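Digeranylgeranylglycerophospholipid reductase (Sulfolobus acidocaldarius, PDB 4OPL) uses one bound FAD per subunit to hydrogenate the double bonds of the geranylgeranyl chains of archaeal membrane lipids, turning unsaturated archaeols into saturated ones. Local coordinates at residues K78-D83 with Y202-F207; T86-N91 with I372-L377; F207-S212 with L358-I363; N295-G300 with A346-F351. The protein carries 1 engineered substitution. All coordinates share one frame; numbering follows the deposited sequence.

In the fold
Contact 4 is the buried one, closest of the four to the chain's centre and beside the flavin; contacts 1 and 3 are partly buried and contact 2 is a surface contact, all three lying on one side of that centre. Contacts 1 and 2 reach the same sheet, where strands 70-80 and 87-97 are neighbours, while contacts 1 and 3 share the engineered Phe207. Contacts 2 and 3 bring the successive helices 374-381 and 360-368 to that region. Chemistry follows place: main-chain bonds within the sheet and a ring stack on its face in contact 1, apolar packing with one carboxylate over an indole in contact 2, amide hydrogen bonds in contact 3, and packing centred on one leucine in contact 4.

Contact 1. Residues K78-D83 with Y202-F207; sequences KLYSPD and YLRIFF. Engineered in segment 202-207: Phe207 (natural residue Ile).
Tyr80 and Phe206 lie side by side on one face of the sheet, pointing the same way, as an offset stack with centroids 4.6 Å apart and planes 28° apart. Phe206 CE1 sits over the tyrosine ring toward its rim, 3.5 Å from Tyr80 CD2. Tyr80 CG stands anti to its own carbonyl carbon (chi1 -69°), and Phe206 adopts a similar first torsion, which turns both rings the same way from neighbouring strands. Tyr80 CE2 also meets Arg204 CB obliquely, at 3.9 Å. An alanine in place of Tyr80 removes the stacked ring, which would probably open a gap beside Phe206 and leave the aliphatic part of Arg204 less supported. On the other face Leu79 CD2 does the touching: it meets Ile205 CB at 3.6 Å and comes to the edge of the engineered Phe207 ring, 3.9 Å from Phe207 CE2.

Behind these side chains the backbone fixes the register. Lys78 N donates to Leu203 O and Lys78 O accepts from Ile205 N; Tyr80 N then donates to Ile205 O at 2.8 Å, and Phe207 N closes the series on Tyr80 O at 3.0 Å. Further out, Lys78 NZ forms a salt bridge with Asp199, Arg204 NH2 bonds to Glu198 O, and the Phe206 ring also meets that of Tyr253. The arrangement is a parallel strand pair, 70-80 beside 202-206, within the large mixed sheet to which the geranylgeranyl reductase catalytic domain contributes strand 202-206, and its Leu203 lies close to the FAD-binding Ala51.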
# COMPACT_ATOMS: atom_id res chain seq x y z
N LYS A 78 -4.08 14.38 13.10
CA LYS A 78 -5.00 14.39 14.23
C LYS A 78 -5.96 13.20 14.16
O LYS A 78 -6.69 13.04 13.19
CB LYS A 78 -5.78 15.70 14.29
CG LYS A 78 -4.93 16.91 14.65
CD LYS A 78 -5.78 18.16 14.82
CE LYS A 78 -4.95 19.34 15.31
NZ LYS A 78 -5.78 20.56 15.50
N LEU A 79 -5.93 12.37 15.20
CA LEU A 79 -6.79 11.19 15.27
C LEU A 79 -8.00 11.43 16.17
O LEU A 79 -7.85 11.76 17.34
CB LEU A 79 -6.00 9.98 15.77
CG LEU A 79 -4.74 9.60 14.99
CD1 LEU A 79 -4.03 8.44 15.66
CD2 LEU A 79 -5.09 9.26 13.55
N TYR A 80 -9.19 11.26 15.61
CA TYR A 80 -10.43 11.52 16.35
C TYR A 80 -11.12 10.24 16.81
O TYR A 80 -11.15 9.25 16.08
CB TYR A 80 -11.38 12.35 15.49
CG TYR A 80 -10.92 13.77 15.24
CD1 TYR A 80 -11.47 14.83 15.94
CD2 TYR A 80 -9.94 14.04 14.29
CE1 TYR A 80 -11.05 16.13 15.71
CE2 TYR A 80 -9.52 15.34 14.06
CZ TYR A 80 -10.07 16.38 14.77
OH TYR A 80 -9.65 17.67 14.54
N SER A 81 -11.68 10.29 18.01
CA SER A 81 -12.43 9.16 18.56
C SER A 81 -13.86 9.15 18.00
O SER A 81 -14.33 10.18 17.51
CB SER A 81 -12.45 9.24 20.09
OG SER A 81 -13.07 10.43 20.55
N PRO A 82 -14.54 7.99 18.07
CA PRO A 82 -15.93 7.86 17.62
C PRO A 82 -16.88 8.92 18.19
O PRO A 82 -17.74 9.41 17.46
CB PRO A 82 -16.32 6.47 18.12
CG PRO A 82 -15.05 5.71 18.05
CD PRO A 82 -13.95 6.68 18.38
N ASP A 83 -16.72 9.28 19.46
CA ASP A 83 -17.59 10.27 20.08
C ASP A 83 -17.01 11.68 20.00
O ASP A 83 -17.54 12.61 20.60
CB ASP A 83 -17.88 9.91 21.54
CG ASP A 83 -16.61 9.71 22.36
OD1 ASP A 83 -15.51 10.06 21.88
OD2 ASP A 83 -16.72 9.22 23.50
N TYR A 202 -2.23 19.85 9.15
CA TYR A 202 -2.49 18.64 9.92
C TYR A 202 -3.60 17.80 9.29
O TYR A 202 -4.69 18.30 9.00
CB TYR A 202 -2.87 19.00 11.36
CG TYR A 202 -1.68 19.15 12.29
CD1 TYR A 202 -1.31 18.14 13.16
CD2 TYR A 202 -0.92 20.32 12.28
CE1 TYR A 202 -0.23 18.27 14.00
CE2 TYR A 202 0.17 20.46 13.12
CZ TYR A 202 0.51 19.44 13.98
OH TYR A 202 1.59 19.58 14.82
N LEU A 203 -3.31 16.52 9.08
CA LEU A 203 -4.29 15.59 8.54
C LEU A 203 -5.27 15.16 9.63
O LEU A 203 -4.88 14.98 10.79
CB LEU A 203 -3.61 14.37 7.94
CG LEU A 203 -2.57 14.64 6.84
CD1 LEU A 203 -2.05 13.33 6.27
CD2 LEU A 203 -3.17 15.51 5.75
N ARG A 204 -6.53 15.00 9.27
CA ARG A 204 -7.54 14.54 10.21
C ARG A 204 -8.01 13.14 9.87
O ARG A 204 -8.42 12.87 8.74
CB ARG A 204 -8.73 15.50 10.24
CG ARG A 204 -8.36 16.96 10.44
CD ARG A 204 -9.61 17.83 10.43
NE ARG A 204 -9.29 19.25 10.37
CZ ARG A 204 -10.20 20.21 10.25
NH1 ARG A 204 -11.49 19.89 10.18
NH2 ARG A 204 -9.83 21.48 10.20
N ILE A 205 -7.95 12.24 10.84
CA ILE A 205 -8.40 10.86 10.66
C ILE A 205 -9.45 10.51 11.69
O ILE A 205 -9.21 10.60 12.90
CB ILE A 205 -7.22 9.87 10.75
CG1 ILE A 205 -6.27 10.06 9.56
CG2 ILE A 205 -7.73 8.44 10.79
CD1 ILE A 205 -5.09 9.13 9.58
N PHE A 206 -10.63 10.10 11.23
CA PHE A 206 -11.76 9.87 12.11
C PHE A 206 -12.09 8.39 12.27
O PHE A 206 -12.38 7.70 11.29
CB PHE A 206 -12.99 10.62 11.60
CG PHE A 206 -12.75 12.09 11.38
CD1 PHE A 206 -12.95 13.00 12.41
CD2 PHE A 206 -12.34 12.57 10.15
CE1 PHE A 206 -12.73 14.35 12.21
CE2 PHE A 206 -12.12 13.92 9.94
CZ PHE A 206 -12.32 14.81 10.98
N PHE A 207 -12.04 7.91 13.51
CA PHE A 207 -12.35 6.52 13.83
C PHE A 207 -13.83 6.37 14.15
O PHE A 207 -14.35 7.06 15.02
CB PHE A 207 -11.51 6.04 15.02
CG PHE A 207 -10.05 5.84 14.71
CD1 PHE A 207 -9.44 4.61 14.95
CD2 PHE A 207 -9.28 6.87 14.19
CE1 PHE A 207 -8.10 4.42 14.68
CE2 PHE A 207 -7.94 6.68 13.91
CZ PHE A 207 -7.35 5.45 14.16

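Contact 2. Residues T86-N91 with I372-L377; sequences TVWTVN and IKEEDL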
# COMPACT_ATOMS: atom_id res chain seq x y z
N THR A 86 -12.14 12.56 22.29
CA THR A 86 -10.69 12.42 22.42
C THR A 86 -10.00 12.65 21.08
O THR A 86 -10.34 12.02 20.08
CB THR A 86 -10.30 11.03 22.95
OG1 THR A 86 -11.04 10.75 24.15
CG2 THR A 86 -8.81 10.97 23.25
N VAL A 87 -9.03 13.56 21.07
CA VAL A 87 -8.29 13.87 19.85
C VAL A 87 -6.78 13.73 20.06
O VAL A 87 -6.16 14.59 20.69
CB VAL A 87 -8.59 15.29 19.35
CG1 VAL A 87 -7.82 15.58 18.06
CG2 VAL A 87 -10.08 15.48 19.13
N TRP A 88 -6.21 12.66 19.54
CA TRP A 88 -4.77 12.44 19.62
C TRP A 88 -4.04 13.22 18.53
O TRP A 88 -4.55 13.37 17.42
CB TRP A 88 -4.43 10.95 19.51
CG TRP A 88 -4.69 10.18 20.77
CD1 TRP A 88 -5.23 10.66 21.93
CD2 TRP A 88 -4.40 8.80 21.01
NE1 TRP A 88 -5.30 9.66 22.87
CE2 TRP A 88 -4.80 8.51 22.33
CE3 TRP A 88 -3.84 7.78 20.23
CZ2 TRP A 88 -4.66 7.24 22.89
CZ3 TRP A 88 -3.71 6.52 20.79
CH2 TRP A 88 -4.11 6.26 22.10
N THR A 89 -2.85 13.72 18.85
CA THR A 89 -2.05 14.45 17.89
C THR A 89 -0.72 13.75 17.63
O THR A 89 0.10 13.60 18.54
CB THR A 89 -1.77 15.90 18.35
OG1 THR A 89 -3.01 16.61 18.46
CG2 THR A 89 -0.88 16.61 17.35
N VAL A 90 -0.52 13.32 16.39
CA VAL A 90 0.71 12.65 15.99
C VAL A 90 1.50 13.54 15.04
O VAL A 90 1.01 13.91 13.98
CB VAL A 90 0.42 11.30 15.32
CG1 VAL A 90 1.64 10.80 14.55
CG2 VAL A 90 -0.03 10.27 16.36
N ASN A 91 2.73 13.87 15.42
CA ASN A 91 3.57 14.74 14.60
C ASN A 91 4.52 13.96 13.69
O ASN A 91 4.97 12.87 14.04
CB ASN A 91 4.36 15.70 15.48
CG ASN A 91 3.54 16.89 15.94
OD1 ASN A 91 3.52 17.94 15.29
ND2 ASN A 91 2.85 16.74 17.06
N ILE A 372 -2.20 3.73 25.53
CA ILE A 372 -0.87 3.90 24.97
C ILE A 372 -0.61 5.37 24.70
O ILE A 372 -1.53 6.13 24.39
CB ILE A 372 -0.67 3.09 23.66
CG1 ILE A 372 -1.66 3.54 22.59
CG2 ILE A 372 -0.78 1.59 23.92
CD1 ILE A 372 -1.46 2.86 21.25
N LYS A 373 0.65 5.79 24.83
CA LYS A 373 1.01 7.17 24.55
C LYS A 373 1.56 7.31 23.13
O LYS A 373 1.72 6.32 22.42
CB LYS A 373 2.02 7.69 25.58
CG LYS A 373 3.12 6.71 25.96
CD LYS A 373 3.95 7.25 27.11
CE LYS A 373 4.98 6.24 27.59
NZ LYS A 373 5.76 6.75 28.76
N GLU A 374 1.85 8.54 22.73
CA GLU A 374 2.32 8.83 21.38
C GLU A 374 3.67 8.18 21.10
O GLU A 374 3.96 7.78 19.97
CB GLU A 374 2.42 10.34 21.16
CG GLU A 374 1.31 11.15 21.81
CD GLU A 374 -0.06 10.86 21.21
OE1 GLU A 374 -0.13 10.34 20.08
OE2 GLU A 374 -1.07 11.16 21.89
N GLU A 375 4.49 8.07 22.14
CA GLU A 375 5.82 7.48 22.04
C GLU A 375 5.76 6.04 21.55
O GLU A 375 6.71 5.54 20.94
CB GLU A 375 6.53 7.54 23.39
CG GLU A 375 6.43 8.89 24.10
CD GLU A 375 6.92 8.84 25.53
OE1 GLU A 375 6.62 9.77 26.30
OE2 GLU A 375 7.61 7.86 25.88
N ASP A 376 4.65 5.37 21.82
CA ASP A 376 4.50 3.96 21.48
C ASP A 376 3.59 3.73 20.27
O ASP A 376 3.60 2.66 19.67
CB ASP A 376 3.95 3.19 22.68
CG ASP A 376 4.82 3.32 23.91
OD1 ASP A 376 6.06 3.45 23.74
OD2 ASP A 376 4.29 3.27 25.04
N LEU A 377 2.79 4.74 19.92
CA LEU A 377 1.79 4.57 18.86
C LEU A 377 2.41 4.49 17.47
O LEU A 377 2.19 3.51 16.75
CB LEU A 377 0.77 5.72 18.90
CG LEU A 377 -0.30 5.62 17.81
CD1 LEU A 377 -1.06 4.30 17.90
CD2 LEU A 377 -1.25 6.80 17.89
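Strand 87-91 passes the first turn of helix 374-381, with Val90 and Glu374 the nearest alpha carbons, 6.8 Å apart. This is helix-on-sheet packing at the protein surface, and the indole of Trp88 is its centrepiece. Trp88 CG lies anti to its carbonyl carbon (chi1 -77°), directing the ring toward the helix start. The six-membered part does most of the apolar work: Trp88 CE3 meets Leu377 CD2 at 3.6 Å, with that methyl near the ring plane at the edge, while Trp88 CH2 packs on Ile372 CG1 at 3.7 Å, the two side chains crossing at about a right angle. Leu377 CD2 also touches Val90 CG2, so one methyl bridges two residues of the strand. Trp88 NE1 makes a weak hydrogen bond to Met367 O, near the end of helix 360-368, and Lys373 occupies the N-cap position of the helix that Glu374 begins. Glu374 bends at its second torsion (chi2 -65°), which brings its carboxylate to the strand. The carboxylate stands almost perpendicular to the indole, the planes 86° apart, with Glu374 OE2 over one ring face, 3.9 Å from Trp88 CG, and Glu374 OE1 3.7 Å from Val90 CG2.

Contact 3. Residues F207-S212 with L358-I363; sequences FDQETS and LSNDDI. Engineered in segment 207-212: Phe207 (natural residue Ile).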
# COMPACT_ATOMS: atom_id res chain seq x y z
N PHE A 207 -12.04 7.91 13.51
CA PHE A 207 -12.35 6.52 13.83
C PHE A 207 -13.83 6.37 14.15
O PHE A 207 -14.35 7.06 15.02
CB PHE A 207 -11.51 6.04 15.02
CG PHE A 207 -10.05 5.84 14.71
CD1 PHE A 207 -9.44 4.61 14.95
CD2 PHE A 207 -9.28 6.87 14.19
CE1 PHE A 207 -8.10 4.42 14.68
CE2 PHE A 207 -7.94 6.68 13.91
CZ PHE A 207 -7.35 5.45 14.16
N ASP A 208 -14.50 5.45 13.45
CA ASP A 208 -15.91 5.18 13.70
C ASP A 208 -16.34 3.91 12.98
O ASP A 208 -16.30 3.84 11.75
CB ASP A 208 -16.78 6.36 13.27
CG ASP A 208 -18.08 6.43 14.04
OD1 ASP A 208 -18.61 5.37 14.43
OD2 ASP A 208 -18.58 7.56 14.26
N GLN A 209 -16.75 2.90 13.74
CA GLN A 209 -17.12 1.61 13.17
C GLN A 209 -18.56 1.59 12.64
O GLN A 209 -19.03 0.57 12.14
CB GLN A 209 -16.94 0.50 14.20
CG GLN A 209 -15.50 0.31 14.67
CD GLN A 209 -14.64 -0.45 13.68
OE1 GLN A 209 -14.64 -0.17 12.48
NE2 GLN A 209 -13.90 -1.43 14.18
N GLU A 210 -19.25 2.73 12.76
CA GLU A 210 -20.61 2.85 12.25
C GLU A 210 -20.64 3.61 10.93
O GLU A 210 -21.36 3.24 10.01
CB GLU A 210 -21.50 3.55 13.28
CG GLU A 210 -21.67 2.80 14.58
CD GLU A 210 -22.51 3.57 15.59
OE1 GLU A 210 -23.03 4.64 15.24
OE2 GLU A 210 -22.65 3.09 16.74
N THR A 211 -19.85 4.68 10.85
CA THR A 211 -19.78 5.50 9.66
C THR A 211 -18.71 5.00 8.69
O THR A 211 -18.63 5.44 7.55
CB THR A 211 -19.50 6.98 10.01
OG1 THR A 211 -18.15 7.11 10.47
CG2 THR A 211 -20.45 7.45 11.09
N SER A 212 -17.88 4.07 9.17
CA SER A 212 -16.84 3.46 8.35
C SER A 212 -16.33 2.16 8.96
O SER A 212 -15.20 2.10 9.45
CB SER A 212 -15.68 4.43 8.15
OG SER A 212 -15.14 4.84 9.39
N LEU A 358 -13.06 -4.05 17.01
CA LEU A 358 -13.32 -3.24 18.19
C LEU A 358 -14.58 -2.41 18.00
O LEU A 358 -14.83 -1.88 16.92
CB LEU A 358 -12.13 -2.31 18.49
CG LEU A 358 -10.89 -2.94 19.12
CD1 LEU A 358 -9.90 -1.86 19.54
CD2 LEU A 358 -11.26 -3.81 20.31
N SER A 359 -15.38 -2.32 19.06
CA SER A 359 -16.58 -1.48 19.03
C SER A 359 -16.20 -0.03 19.26
O SER A 359 -15.07 0.27 19.64
CB SER A 359 -17.58 -1.94 20.08
OG SER A 359 -17.04 -1.80 21.39
N ASN A 360 -17.13 0.88 19.01
CA ASN A 360 -16.89 2.30 19.25
C ASN A 360 -16.68 2.58 20.74
O ASN A 360 -15.94 3.50 21.10
CB ASN A 360 -18.04 3.15 18.72
CG ASN A 360 -18.02 3.29 17.21
OD1 ASN A 360 -16.98 3.10 16.57
ND2 ASN A 360 -19.17 3.62 16.62
N ASP A 361 -17.32 1.79 21.58
CA ASP A 361 -17.17 1.92 23.03
C ASP A 361 -15.76 1.55 23.47
O ASP A 361 -15.21 2.14 24.40
CB ASP A 361 -18.19 1.05 23.77
CG ASP A 361 -19.61 1.55 23.60
OD1 ASP A 361 -19.79 2.76 23.32
OD2 ASP A 361 -20.55 0.74 23.75
N ASP A 362 -15.17 0.57 22.79
CA ASP A 362 -13.81 0.14 23.09
C ASP A 362 -12.79 1.20 22.68
O ASP A 362 -11.83 1.46 23.39
CB ASP A 362 -13.49 -1.18 22.40
CG ASP A 362 -14.35 -2.33 22.92
OD1 ASP A 362 -14.75 -2.28 24.10
OD2 ASP A 362 -14.61 -3.27 22.14
N ILE A 363 -13.02 1.81 21.52
CA ILE A 363 -12.12 2.83 20.99
C ILE A 363 -12.22 4.12 21.80
O ILE A 363 -11.20 4.75 22.09
CB ILE A 363 -12.42 3.13 19.50
CG1 ILE A 363 -12.38 1.85 18.68
CG2 ILE A 363 -11.43 4.15 18.95
CD1 ILE A 363 -12.69 2.05 17.21
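The amide of Asn360 faces the bend at Asp208 and Gln209 and uses both of its ends there. Its oxygen takes the stronger bond: Gln209 N donates to Asn360 OD1 at 2.8 Å, nearly straight at 174°, in the carbonyl plane and on a lone pair. Its nitrogen makes a weak, bent bond, Asn360 ND2 to Asp208 OD1 at 2.9 Å, with the carboxylate turned 75° from the amide. On the same nitrogen's flank runs the extended Glu210 chain, whose CG comes within 3.3 Å of Asn360 ND2.

Gln209 donates a second time, with its side chain. The chain bends at the second torsion (chi2 -78°), bringing NE2 to the carbonyl of Leu358, just ahead of the helix. Gln209 NE2 donates to Leu358 O at 2.9 Å, each group lying close to the other's plane, while Gln209 OE1 accepts from Gly214 N. Beside these polar groups Ile363 CD1 approaches Gln209 CG at 4.2 Å, and Ile363 CG2 lies 4.4 Å from CB of the engineered Phe207.

Both sides are shaped locally. Asp208 OD1 also accepts from Glu210 N in an Asx turn, and Ser359 with Asp362 forms a capping box, by weak bonds, at the start of helix 360-368. A leucine in place of Asn360 would probably leave Gln209 N without its acceptor and Asp208 OD1 without its weak amide donor. The loop between strands 202-206 and 216-221 is thus joined to the helix start through two side-chain amides that meet main-chain groups and, weakly, the Asp208 carboxylate, so the grip depends on directed hydrogen bonds rather than on a salt bridge between the segments.

Contact 4. Residues N295-G300 with A346-F351; sequences NPVHGG and ASLDIF. With FDA (dihydroflavine-adenine dinucleotide), chain B.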
# COMPACT_ATOMS: atom_id res chain seq x y z
N ASN A 295 0.24 -0.79 3.75
CA ASN A 295 0.15 -0.89 5.20
C ASN A 295 -1.26 -1.27 5.63
O ASN A 295 -2.21 -0.51 5.41
CB ASN A 295 0.57 0.44 5.85
CG ASN A 295 0.65 0.36 7.37
OD1 ASN A 295 -0.27 -0.11 8.04
ND2 ASN A 295 1.77 0.83 7.92
N PRO A 296 -1.41 -2.44 6.27
CA PRO A 296 -2.71 -3.00 6.64
C PRO A 296 -3.49 -2.15 7.65
O PRO A 296 -4.70 -2.34 7.78
CB PRO A 296 -2.35 -4.35 7.26
CG PRO A 296 -1.00 -4.68 6.70
CD PRO A 296 -0.30 -3.36 6.59
N VAL A 297 -2.83 -1.22 8.33
CA VAL A 297 -3.48 -0.45 9.39
C VAL A 297 -4.07 0.87 8.89
O VAL A 297 -5.27 1.10 9.02
CB VAL A 297 -2.52 -0.16 10.55
CG1 VAL A 297 -3.15 0.81 11.54
CG2 VAL A 297 -2.13 -1.45 11.25
N HIS A 298 -3.23 1.74 8.32
CA HIS A 298 -3.71 3.05 7.88
C HIS A 298 -3.94 3.12 6.38
O HIS A 298 -4.33 4.15 5.85
CB HIS A 298 -2.73 4.15 8.33
CG HIS A 298 -1.33 3.95 7.85
ND1 HIS A 298 -0.96 4.07 6.53
CD2 HIS A 298 -0.19 3.67 8.53
CE1 HIS A 298 0.33 3.85 6.41
NE2 HIS A 298 0.83 3.61 7.61
N GLY A 299 -3.69 2.00 5.69
CA GLY A 299 -3.99 1.90 4.27
C GLY A 299 -3.09 2.72 3.36
O GLY A 299 -3.44 2.98 2.21
N GLY A 300 -1.93 3.12 3.87
CA GLY A 300 -0.99 3.89 3.08
C GLY A 300 -0.05 2.99 2.30
O GLY A 300 0.76 2.27 2.89
N ALA A 346 3.12 -7.92 7.89
CA ALA A 346 2.64 -9.18 8.45
C ALA A 346 2.20 -9.01 9.90
O ALA A 346 1.20 -9.58 10.33
CB ALA A 346 3.72 -10.24 8.36
N SER A 347 2.95 -8.21 10.65
CA SER A 347 2.62 -7.92 12.04
C SER A 347 1.35 -7.08 12.11
O SER A 347 0.45 -7.37 12.90
CB SER A 347 3.79 -7.20 12.73
OG SER A 347 3.51 -6.97 14.10
N LEU A 348 1.28 -6.06 11.27
CA LEU A 348 0.12 -5.17 11.22
C LEU A 348 -1.10 -5.87 10.63
O LEU A 348 -2.24 -5.48 10.90
CB LEU A 348 0.44 -3.92 10.40
CG LEU A 348 1.52 -3.00 10.98
CD1 LEU A 348 1.68 -1.74 10.13
CD2 LEU A 348 1.20 -2.64 12.42
N ASP A 349 -0.85 -6.90 9.83
CA ASP A 349 -1.92 -7.73 9.29
C ASP A 349 -2.73 -8.33 10.43
O ASP A 349 -3.96 -8.37 10.39
CB ASP A 349 -1.35 -8.84 8.40
CG ASP A 349 -2.40 -9.49 7.52
OD1 ASP A 349 -3.60 -9.40 7.84
OD2 ASP A 349 -2.02 -10.11 6.50
N ILE A 350 -2.03 -8.79 11.46
CA ILE A 350 -2.66 -9.35 12.65
C ILE A 350 -3.32 -8.26 13.48
O ILE A 350 -4.43 -8.43 13.99
CB ILE A 350 -1.63 -10.13 13.49
CG1 ILE A 350 -1.32 -11.47 12.83
CG2 ILE A 350 -2.13 -10.35 14.91
CD1 ILE A 350 -0.46 -12.39 13.66
N PHE A 351 -2.64 -7.12 13.61
CA PHE A 351 -3.15 -6.01 14.41
C PHE A 351 -4.40 -5.40 13.77
O PHE A 351 -5.29 -4.91 14.48
CB PHE A 351 -2.07 -4.95 14.59
CG PHE A 351 -2.39 -3.95 15.67
CD1 PHE A 351 -2.65 -4.37 16.96
CD2 PHE A 351 -2.41 -2.59 15.39
CE1 PHE A 351 -2.94 -3.46 17.96
CE2 PHE A 351 -2.69 -1.67 16.39
CZ PHE A 351 -2.96 -2.11 17.67
PA FDA B . -1.46 2.10 -9.36
O1A FDA B . -2.84 1.59 -9.44
O2A FDA B . -1.33 3.63 -9.32
O5B FDA B . -0.64 1.46 -10.56
C5B FDA B . -1.33 0.86 -11.68
C4B FDA B . -0.91 1.52 -12.97
O4B FDA B . -0.64 0.51 -13.97
C3B FDA B . -1.95 2.45 -13.59
O3B FDA B . -1.33 3.57 -14.21
C2B FDA B . -2.65 1.54 -14.60
O2B FDA B . -3.21 2.28 -15.69
C1B FDA B . -1.48 0.70 -15.09
N9A FDA B . -1.86 -0.61 -15.61
C8A FDA B . -2.79 -1.48 -15.09
N7A FDA B . -2.93 -2.59 -15.77
C5A FDA B . -2.04 -2.44 -16.82
C6A FDA B . -1.71 -3.28 -17.91
N6A FDA B . -2.26 -4.47 -18.12
N1A FDA B . -0.77 -2.83 -18.78
C2A FDA B . -0.22 -1.63 -18.57
N3A FDA B . -0.45 -0.76 -17.59
C4A FDA B . -1.37 -1.23 -16.74
N1 FDA B . -1.57 5.54 -0.32
C2 FDA B . -0.82 6.29 0.55
O2 FDA B . 0.33 5.97 0.86
N3 FDA B . -1.40 7.43 1.03
C4 FDA B . -2.74 7.76 0.99
O4 FDA B . -3.14 8.80 1.50
C4X FDA B . -3.52 6.79 0.30
N5 FDA B . -4.88 6.93 0.26
C5X FDA B . -5.64 6.18 -0.62
C6 FDA B . -6.97 6.49 -0.89
C7 FDA B . -7.73 5.74 -1.78
C7M FDA B . -9.16 6.13 -2.05
C8 FDA B . -7.14 4.64 -2.43
C8M FDA B . -7.92 3.81 -3.41
C9 FDA B . -5.81 4.33 -2.16
C9A FDA B . -5.06 5.09 -1.28
N10 FDA B . -3.71 4.79 -1.01
C10 FDA B . -2.93 5.71 -0.33
C1' FDA B . -3.04 3.65 -1.66
C2' FDA B . -2.33 4.09 -2.94
O2' FDA B . -3.23 4.82 -3.77
C3' FDA B . -1.82 2.86 -3.70
O3' FDA B . -1.49 1.84 -2.75
C4' FDA B . -0.59 3.15 -4.56
O4' FDA B . -0.95 4.06 -5.60
C5' FDA B . 0.04 1.90 -5.13
O5' FDA B . 0.86 2.25 -6.27
P FDA B . 0.77 1.43 -7.62
O1P FDA B . 1.62 2.09 -8.63
O2P FDA B . 1.07 -0.06 -7.43
O3P FDA B . -0.76 1.57 -8.03
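Leu348 projects from helix 332-355 into the bend formed by Asn295, Pro296 and Val297, and the contact between the segments is van der Waals packing, mostly apolar. Its CB serves two neighbours: Leu348 CB lies 3.9 Å from Pro296 CD and 3.7 Å from Val297 CG2, both side chains crossing the leucine at about a right angle. One branch goes on to the amide, Leu348 CD1 meeting Asn295 OD1 at 3.3 Å, while Leu348 CD2 stays beside Val297 CG2. That same valine methyl reaches the edge of the Phe351 ring, 4.3 Å from Phe351 CD2.

Hydrogen bonds hold the loop's own shape. Asn295 CG is anti to the backbone N (chi1 -173°), swinging the amide back over the loop, where Val297 N donates to Asn295 OD1 at 2.8 Å to make an Asx turn. The other end of that amide, ND2, bonds to Tyr341 OH. Asn295 CG also lies over one face of the His298 imidazole, and Gly300 N donates to His298 ND1 at 3.0 Å from a position tilted out of the ring plane.

As for charge, Asp349 forms salt bridges with Arg274, from a loop, and with Arg352 and Arg353 of its own helix. At the cofactor, Gly300 CA comes within 3.3 Å of the flavin O2. The loop lies where the FAD pocket, with Gly299 and Gly300, adjoins the phospholipid-binding site of His298 and Tyr341.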